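Local coordinates for Alr4995 protein (Nostoc sp., PDB 6LRG), which probably hydrolyses arginine to ornithine, ammonia and carbon dioxide, and may carry ornithine on to proline in a second, nucleotide-binding part of the chain, at residues V38-G43 with T253-A258; V214-N219 with G259-C264. All blocks are in the same frame, centred on the assembly; numbering follows the deposited sequence.

Overall arrangement
Both contacts lie within the guanidine-modifying part of the chain, their centres 11 Å apart, and both reach the bound ornithine. Both are buried, though contact 1 reaches the surface at Thr253. Contact 1 sets helix 34-49 against the short helix 253-256, joined by a side-chain amide and one apolar contact of a phenylalanine ring with a tryptophan CB. Contact 2 takes up the chain directly after it: residues 259-264 meet the loop 214-219, with backbone and side-chain bonds in place of helix packing. Leu256 ties the two together, packing on Phe216 and Ala261, and the backbone of Phe255 probably bonds to that of Gly260. Contact 1 meets the alpha-amino group of ornithine, whereas contact 2 brings a cysteine to its side-chain end.

Contact 1: residues V38-G43 with T253-A258; sequences VEQWQG and TEFLKA. With ORN (L-ornithine), chain E.
In the pentein fold of the guanidine-modifying enzymes, probably the arginine-hydrolysing part of the chain, helix 34-49 meets the short helix 253-256 through the side-chain amide of Gln40 and an apolar touch between the CB of Trp41 and the ring of Phe255. Gln40 runs out extended beyond CG (chi2 169°) and crosses the side chains of Thr253 and Glu254 at about a right angle. Its OE1 takes the backbone N-H of Glu254 on a lone pair, in the carbonyl plane, at 2.8 Å from Glu254 N and with an N-H...O angle of 159°. On the other branch of the amide, Gln40 NE2 gives a hydrogen bond to Thr253 OG1 at 3.1 Å, tilted slightly from the amide plane. Two bonds to neighbouring residues thus fix the amide's rotation. A leucine here, having no amide, would probably leave Glu254 N and Thr253 OG1 without their mates across the contact and the two helices less firmly joined. One residue further along helix 34-49, Trp41 CB meets Phe255 CZ at 4.0 Å. The carboxylate of Glu254 turns elsewhere, to the backbone N of Ser33 and to Arg36. Ala258 O accepts a hydrogen bond from the alpha-amino N of ornithine (3.1 Å) and also bonds Asn22 ND2.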
ATOM      1  N   VAL B  38     -47.565  -1.094  29.916  1.00 54.12           N
ATOM      2  CA  VAL B  38     -48.964  -1.431  30.136  1.00 50.66           C
ATOM      3  C   VAL B  38     -49.866  -0.678  29.168  1.00 50.04           C
ATOM      4  O   VAL B  38     -50.797  -1.252  28.607  1.00 54.54           O
ATOM      5  CB  VAL B  38     -49.397  -1.129  31.580  1.00 49.86           C
ATOM      6  CG1 VAL B  38     -50.913  -1.171  31.702  1.00 50.72           C
ATOM      7  CG2 VAL B  38     -48.758  -2.122  32.542  1.00 49.84           C
ATOM      8  N   GLU B  39     -49.580   0.595  28.938  1.00 49.47           N
ATOM      9  CA  GLU B  39     -50.458   1.391  28.081  1.00 53.13           C
ATOM     10  C   GLU B  39     -50.238   1.129  26.594  1.00 50.73           C
ATOM     11  O   GLU B  39     -51.191   1.126  25.819  1.00 51.13           O
ATOM     12  CB  GLU B  39     -50.303   2.887  28.384  1.00 56.96           C
ATOM     13  CG  GLU B  39     -50.693   3.270  29.821  1.00 61.55           C
ATOM     14  CD  GLU B  39     -52.185   3.064  30.131  1.00 72.45           C
ATOM     15  OE1 GLU B  39     -53.009   2.938  29.189  1.00 68.60           O
ATOM     16  OE2 GLU B  39     -52.530   3.017  31.335  1.00 76.03           O
ATOM     17  N   GLN B  40     -48.995   0.899  26.185  1.00 52.93           N
ATOM     18  CA  GLN B  40     -48.749   0.511  24.798  1.00 50.31           C
ATOM     19  C   GLN B  40     -49.339  -0.872  24.512  1.00 48.39           C
ATOM     20  O   GLN B  40     -49.927  -1.102  23.452  1.00 50.30           O
ATOM     21  CB  GLN B  40     -47.260   0.525  24.483  1.00 50.01           C
ATOM     22  CG  GLN B  40     -46.673   1.903  24.322  1.00 51.08           C
ATOM     23  CD  GLN B  40     -45.153   1.882  24.287  1.00 56.73           C
ATOM     24  OE1 GLN B  40     -44.529   0.816  24.340  1.00 54.65           O
ATOM     25  NE2 GLN B  40     -44.549   3.064  24.199  1.00 56.65           N
ATOM     26  N   TRP B  41     -49.193  -1.783  25.472  1.00 45.58           N
ATOM     27  CA  TRP B  41     -49.762  -3.123  25.351  1.00 48.83           C
ATOM     28  C   TRP B  41     -51.281  -3.063  25.189  1.00 50.15           C
ATOM     29  O   TRP B  41     -51.862  -3.841  24.429  1.00 48.00           O
ATOM     30  CB  TRP B  41     -49.394  -3.976  26.568  1.00 44.44           C
ATOM     31  CG  TRP B  41     -49.749  -5.430  26.423  1.00 47.68           C
ATOM     32  CD1 TRP B  41     -48.966  -6.415  25.885  1.00 45.64           C
ATOM     33  CD2 TRP B  41     -50.968  -6.070  26.830  1.00 45.71           C
ATOM     34  NE1 TRP B  41     -49.622  -7.622  25.928  1.00 43.44           N
ATOM     35  CE2 TRP B  41     -50.848  -7.442  26.506  1.00 39.75           C
ATOM     36  CE3 TRP B  41     -52.145  -5.618  27.437  1.00 47.53           C
ATOM     37  CZ2 TRP B  41     -51.860  -8.363  26.767  1.00 40.67           C
ATOM     38  CZ3 TRP B  41     -53.159  -6.538  27.691  1.00 44.07           C
ATOM     39  CH2 TRP B  41     -53.008  -7.895  27.357  1.00 42.88           C
ATOM     40  N   GLN B  42     -51.920  -2.133  25.895  1.00 49.81           N
ATOM     41  CA  GLN B  42     -53.367  -1.959  25.788  1.00 50.04           C
ATOM     42  C   GLN B  42     -53.766  -1.532  24.380  1.00 48.44           C
ATOM     43  O   GLN B  42     -54.754  -2.018  23.837  1.00 46.98           O
ATOM     44  CB  GLN B  42     -53.874  -0.933  26.811  1.00 50.30           C
ATOM     45  CG  GLN B  42     -53.876  -1.423  28.247  1.00 49.05           C
ATOM     46  CD  GLN B  42     -54.910  -2.511  28.494  1.00 54.90           C
ATOM     47  OE1 GLN B  42     -55.940  -2.565  27.816  1.00 54.73           O
ATOM     48  NE2 GLN B  42     -54.647  -3.378  29.475  1.00 47.27           N
ATOM     49  N   GLY B  43     -52.989  -0.629  23.790  1.00 51.21           N
ATOM     50  CA  GLY B  43     -53.286  -0.130  22.456  1.00 48.79           C
ATOM     51  C   GLY B  43     -53.404  -1.273  21.469  1.00 49.77           C
ATOM     52  O   GLY B  43     -54.319  -1.318  20.644  1.00 47.22           O
ATOM     53  N   THR B 253     -42.819   0.906  21.536  1.00 51.08           N
ATOM     54  CA  THR B 253     -41.418   1.207  21.804  1.00 50.10           C
ATOM     55  C   THR B 253     -40.899   0.573  23.088  1.00 47.17           C
ATOM     56  O   THR B 253     -39.717   0.248  23.188  1.00 49.32           O
ATOM     57  CB  THR B 253     -41.189   2.739  21.863  1.00 52.40           C
ATOM     58  OG1 THR B 253     -41.593   3.248  23.142  1.00 52.86           O
ATOM     59  CG2 THR B 253     -41.989   3.440  20.761  1.00 44.10           C
ATOM     60  N   GLU B 254     -41.771   0.372  24.066  1.00 45.10           N
ATOM     61  CA  GLU B 254     -41.322  -0.195  25.332  1.00 46.95           C
ATOM     62  C   GLU B 254     -41.023  -1.697  25.201  1.00 50.92           C
ATOM     63  O   GLU B 254     -40.391  -2.299  26.076  1.00 48.01           O
ATOM     64  CB  GLU B 254     -42.358   0.055  26.422  1.00 48.98           C
ATOM     65  CG  GLU B 254     -41.772   0.140  27.820  1.00 53.02           C
ATOM     66  CD  GLU B 254     -40.929   1.387  28.046  1.00 55.50           C
ATOM     67  OE1 GLU B 254     -41.045   2.352  27.257  1.00 57.79           O
ATOM     68  OE2 GLU B 254     -40.149   1.405  29.024  1.00 60.11           O
ATOM     69  N   PHE B 255     -41.452  -2.300  24.096  1.00 45.89           N
ATOM     70  CA  PHE B 255     -41.193  -3.720  23.885  1.00 46.88           C
ATOM     71  C   PHE B 255     -40.089  -3.948  22.849  1.00 46.72           C
ATOM     72  O   PHE B 255     -39.408  -4.983  22.872  1.00 45.42           O
ATOM     73  CB  PHE B 255     -42.487  -4.432  23.491  1.00 42.90           C
ATOM     74  CG  PHE B 255     -43.526  -4.418  24.582  1.00 44.11           C
ATOM     75  CD1 PHE B 255     -43.485  -5.351  25.608  1.00 46.86           C
ATOM     76  CD2 PHE B 255     -44.524  -3.452  24.601  1.00 47.82           C
ATOM     77  CE1 PHE B 255     -44.437  -5.333  26.622  1.00 47.62           C
ATOM     78  CE2 PHE B 255     -45.476  -3.430  25.611  1.00 45.14           C
ATOM     79  CZ  PHE B 255     -45.429  -4.369  26.623  1.00 42.80           C
ATOM     80  N   LEU B 256     -39.883  -2.976  21.965  1.00 43.26           N
ATOM     81  CA  LEU B 256     -38.706  -2.996  21.103  1.00 45.67           C
ATOM     82  C   LEU B 256     -37.432  -3.075  21.939  1.00 44.09           C
ATOM     83  O   LEU B 256     -36.384  -3.431  21.426  1.00 47.56           O
ATOM     84  CB  LEU B 256     -38.634  -1.762  20.204  1.00 46.83           C
ATOM     85  CG  LEU B 256     -39.695  -1.464  19.147  1.00 50.04           C
ATOM     86  CD1 LEU B 256     -39.051  -0.832  17.916  1.00 48.84           C
ATOM     87  CD2 LEU B 256     -40.467  -2.702  18.777  1.00 50.36           C
ATOM     88  N   LYS B 257     -37.530  -2.743  23.224  1.00 43.13           N
ATOM     89  CA  LYS B 257     -36.381  -2.722  24.122  1.00 44.08           C
ATOM     90  C   LYS B 257     -36.102  -4.083  24.768  1.00 48.33           C
ATOM     91  O   LYS B 257     -35.079  -4.274  25.437  1.00 47.47           O
ATOM     92  CB  LYS B 257     -36.593  -1.654  25.193  1.00 45.28           C
ATOM     93  CG  LYS B 257     -36.853  -0.258  24.593  1.00 50.00           C
ATOM     94  CD  LYS B 257     -37.077   0.830  25.642  1.00 52.86           C
ATOM     95  CE  LYS B 257     -36.680   0.365  27.039  1.00 55.52           C
ATOM     96  NZ  LYS B 257     -36.938   1.418  28.060  1.00 63.15           N
ATOM     97  N   ALA B 258     -37.011  -5.032  24.571  1.00 46.00           N
ATOM     98  CA  ALA B 258     -36.729  -6.406  24.973  1.00 44.51           C
ATOM     99  C   ALA B 258     -36.477  -7.254  23.739  1.00 40.31           C
ATOM    100  O   ALA B 258     -36.092  -8.406  23.846  1.00 41.27           O
ATOM    101  CB  ALA B 258     -37.853  -6.980  25.780  1.00 44.97           C
TER
HETATM  102  N   ORN E 801     -36.602 -11.262  25.058  1.00 40.98           N
HETATM  103  CA  ORN E 801     -37.206 -12.157  24.119  1.00 39.04           C
HETATM  104  CB  ORN E 801     -37.785 -11.398  22.943  1.00 35.77           C
HETATM  105  CG  ORN E 801     -38.466 -12.361  21.994  1.00 33.70           C
HETATM  106  CD  ORN E 801     -39.247 -11.596  20.950  1.00 34.04           C
HETATM  107  NE  ORN E 801     -39.474 -12.418  19.801  1.00 29.83           N
HETATM  108  C   ORN E 801     -36.152 -13.138  23.662  1.00 35.70           C
HETATM  109  O   ORN E 801     -36.449 -14.330  23.384  1.00 32.35           O
HETATM  110  OXT ORN E 801     -34.960 -12.754  23.588  1.00 41.22           O

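Contact 2: residues V214-N219 with G259-C264. With ORN (L-ornithine), chain E.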
ATOM      1  N   VAL B 214     -35.794  -1.881  10.928  1.00 51.22           N
ATOM      2  CA  VAL B 214     -35.269  -1.719  12.286  1.00 47.59           C
ATOM      3  C   VAL B 214     -36.336  -1.123  13.214  1.00 51.46           C
ATOM      4  O   VAL B 214     -36.111  -0.969  14.417  1.00 47.58           O
ATOM      5  CB  VAL B 214     -33.994  -0.843  12.299  1.00 51.76           C
ATOM      6  CG1 VAL B 214     -32.914  -1.489  11.461  1.00 49.27           C
ATOM      7  CG2 VAL B 214     -34.284   0.560  11.769  1.00 52.35           C
ATOM      8  N   ASN B 215     -37.487  -0.779  12.635  1.00 47.70           N
ATOM      9  CA  ASN B 215     -38.664  -0.384  13.399  1.00 53.86           C
ATOM     10  C   ASN B 215     -39.640  -1.541  13.536  1.00 54.63           C
ATOM     11  O   ASN B 215     -40.818  -1.335  13.860  1.00 51.97           O
ATOM     12  CB  ASN B 215     -39.383   0.798  12.747  1.00 52.55           C
ATOM     13  CG  ASN B 215     -38.540   2.047  12.717  1.00 56.87           C
ATOM     14  OD1 ASN B 215     -37.634   2.225  13.538  1.00 58.15           O
ATOM     15  ND2 ASN B 215     -38.832   2.928  11.767  1.00 54.05           N
ATOM     16  N   PHE B 216     -39.142  -2.744  13.253  1.00 46.30           N
ATOM     17  CA  PHE B 216     -39.914  -3.974  13.377  1.00 47.79           C
ATOM     18  C   PHE B 216     -41.139  -3.991  12.472  1.00 47.31           C
ATOM     19  O   PHE B 216     -42.212  -4.425  12.881  1.00 51.71           O
ATOM     20  CB  PHE B 216     -40.339  -4.189  14.832  1.00 46.51           C
ATOM     21  CG  PHE B 216     -39.215  -4.626  15.738  1.00 48.66           C
ATOM     22  CD1 PHE B 216     -38.329  -3.705  16.254  1.00 46.22           C
ATOM     23  CD2 PHE B 216     -39.051  -5.967  16.071  1.00 47.12           C
ATOM     24  CE1 PHE B 216     -37.302  -4.104  17.090  1.00 50.64           C
ATOM     25  CE2 PHE B 216     -38.020  -6.374  16.907  1.00 42.96           C
ATOM     26  CZ  PHE B 216     -37.146  -5.443  17.417  1.00 45.65           C
ATOM     27  N   ALA B 217     -40.982  -3.528  11.239  1.00 48.10           N
ATOM     28  CA  ALA B 217     -42.102  -3.479  10.305  1.00 50.51           C
ATOM     29  C   ALA B 217     -42.627  -4.869   9.937  1.00 53.04           C
ATOM     30  O   ALA B 217     -43.802  -5.037   9.614  1.00 51.83           O
ATOM     31  CB  ALA B 217     -41.697  -2.728   9.043  1.00 52.09           C
ATOM     32  N   CYS B 218     -41.751  -5.866   9.979  1.00 49.53           N
ATOM     33  CA  CYS B 218     -42.135  -7.213   9.586  1.00 43.84           C
ATOM     34  C   CYS B 218     -42.888  -7.901  10.705  1.00 46.84           C
ATOM     35  O   CYS B 218     -43.539  -8.934  10.513  1.00 50.58           O
ATOM     36  CB  CYS B 218     -40.907  -8.014   9.203  1.00 45.86           C
ATOM     37  SG  CYS B 218     -40.254  -7.515   7.602  1.00 47.59           S
ATOM     38  N   ASN B 219     -42.789  -7.289  11.874  1.00 45.23           N
ATOM     39  CA  ASN B 219     -43.361  -7.781  13.111  1.00 41.98           C
ATOM     40  C   ASN B 219     -44.791  -7.226  13.267  1.00 43.21           C
ATOM     41  O   ASN B 219     -45.175  -6.582  14.238  1.00 40.05           O
ATOM     42  CB  ASN B 219     -42.315  -7.485  14.213  1.00 42.79           C
ATOM     43  CG  ASN B 219     -42.442  -8.368  15.422  1.00 44.52           C
ATOM     44  OD1 ASN B 219     -43.432  -8.940  15.593  1.00 49.33           O
ATOM     45  ND2 ASN B 219     -41.330  -8.687  16.064  1.00 49.91           N
ATOM     46  N   GLY B 259     -36.713  -6.680  22.568  1.00 39.37           N
ATOM     47  CA  GLY B 259     -36.469  -7.384  21.331  1.00 36.85           C
ATOM     48  C   GLY B 259     -37.688  -7.713  20.491  1.00 40.00           C
ATOM     49  O   GLY B 259     -37.543  -8.393  19.473  1.00 38.27           O
ATOM     50  N   GLY B 260     -38.874  -7.238  20.880  1.00 37.43           N
ATOM     51  CA  GLY B 260     -40.096  -7.613  20.173  1.00 36.47           C
ATOM     52  C   GLY B 260     -41.135  -6.530  19.925  1.00 40.18           C
ATOM     53  O   GLY B 260     -41.119  -5.477  20.559  1.00 44.77           O
ATOM     54  N   ALA B 261     -42.047  -6.781  18.989  1.00 41.15           N
ATOM     55  CA  ALA B 261     -43.094  -5.808  18.679  1.00 43.44           C
ATOM     56  C   ALA B 261     -44.462  -6.467  18.572  1.00 41.72           C
ATOM     57  O   ALA B 261     -44.791  -7.374  19.340  1.00 41.06           O
ATOM     58  CB  ALA B 261     -42.772  -5.061  17.396  1.00 42.67           C
ATOM     59  N   ALA B 262     -45.254  -6.010  17.608  1.00 38.91           N
ATOM     60  CA  ALA B 262     -46.644  -6.426  17.524  1.00 41.94           C
ATOM     61  C   ALA B 262     -46.772  -7.937  17.375  1.00 41.02           C
ATOM     62  O   ALA B 262     -47.460  -8.558  18.188  1.00 39.86           O
ATOM     63  CB  ALA B 262     -47.360  -5.707  16.378  1.00 38.56           C
ATOM     64  N   LYS B 263     -46.123  -8.524  16.363  1.00 37.08           N
ATOM     65  CA  LYS B 263     -46.259  -9.968  16.117  1.00 39.26           C
ATOM     66  C   LYS B 263     -45.836 -10.757  17.349  1.00 38.88           C
ATOM     67  O   LYS B 263     -46.503 -11.713  17.717  1.00 34.39           O
ATOM     68  CB  LYS B 263     -45.412 -10.443  14.936  1.00 36.60           C
ATOM     69  CG  LYS B 263     -46.078 -10.824  13.706  1.00 42.98           C
ATOM     70  CD  LYS B 263     -46.336 -12.274  13.745  1.00 30.44           C
ATOM     71  CE  LYS B 263     -46.818 -12.685  12.394  1.00 32.46           C
ATOM     72  NZ  LYS B 263     -46.788 -14.144  12.262  1.00 39.83           N
ATOM     73  N   CYS B 264     -44.732 -10.352  17.979  1.00 35.40           N
ATOM     74  CA  CYS B 264     -44.153 -11.100  19.086  1.00 35.81           C
ATOM     75  C   CYS B 264     -45.069 -11.178  20.280  1.00 33.54           C
ATOM     76  O   CYS B 264     -45.014 -12.129  21.060  1.00 29.55           O
ATOM     77  CB  CYS B 264     -42.832 -10.476  19.516  1.00 38.47           C
ATOM     78  SG  CYS B 264     -41.532 -10.779  18.356  1.00 47.61           S
TER
HETATM   79  N   ORN E 801     -36.602 -11.262  25.058  1.00 40.98           N
HETATM   80  CA  ORN E 801     -37.206 -12.157  24.119  1.00 39.04           C
HETATM   81  CB  ORN E 801     -37.785 -11.398  22.943  1.00 35.77           C
HETATM   82  CG  ORN E 801     -38.466 -12.361  21.994  1.00 33.70           C
HETATM   83  CD  ORN E 801     -39.247 -11.596  20.950  1.00 34.04           C
HETATM   84  NE  ORN E 801     -39.474 -12.418  19.801  1.00 29.83           N
HETATM   85  C   ORN E 801     -36.152 -13.138  23.662  1.00 35.70           C
HETATM   86  O   ORN E 801     -36.449 -14.330  23.384  1.00 32.35           O
HETATM   87  OXT ORN E 801     -34.960 -12.754  23.588  1.00 41.22           O
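Asn219 O receives the backbone N-H of Lys263 at 3.0 Å from Lys263 N; the bond is fairly straight at hydrogen (154°), but the donor stands well above the carbonyl plane. The same residue reaches further with its side chain. With CG anti to the backbone N (chi1 -157°), the amide is carried toward Cys264, and Asn219 ND2 donates to Cys264 SG at 3.1 Å. That bond is nearly linear at 169° and lies in the amide plane. Close by, Cys264 SG stands 3.0 Å from ornithine NE, so the sulfur sits between the asparagine amide and the end of the ligand chain. Guanidine-modifying enzymes carry a nucleophilic cysteine at their active site, and the position of Cys264 beside the end of ornithine is consistent with that role. The loop 214-219 that presents Asn219 starts from a Schellman motif closing helix 210-213, in which Phe216, at positive phi, is the C-prime residue. A type I beta turn follows from Phe216 to Asn219, closed by Asn219 N on Phe216 O. Phe216 fills the apolar side: its CB lies 3.6 Å from Ala261 CB, while its CE2 comes within 3.3 Å of Gly259 O. The ring of Trp24 also meets that of Phe216. Gly259 O, for its part, is hydrogen-bonded by Tyr167 OH.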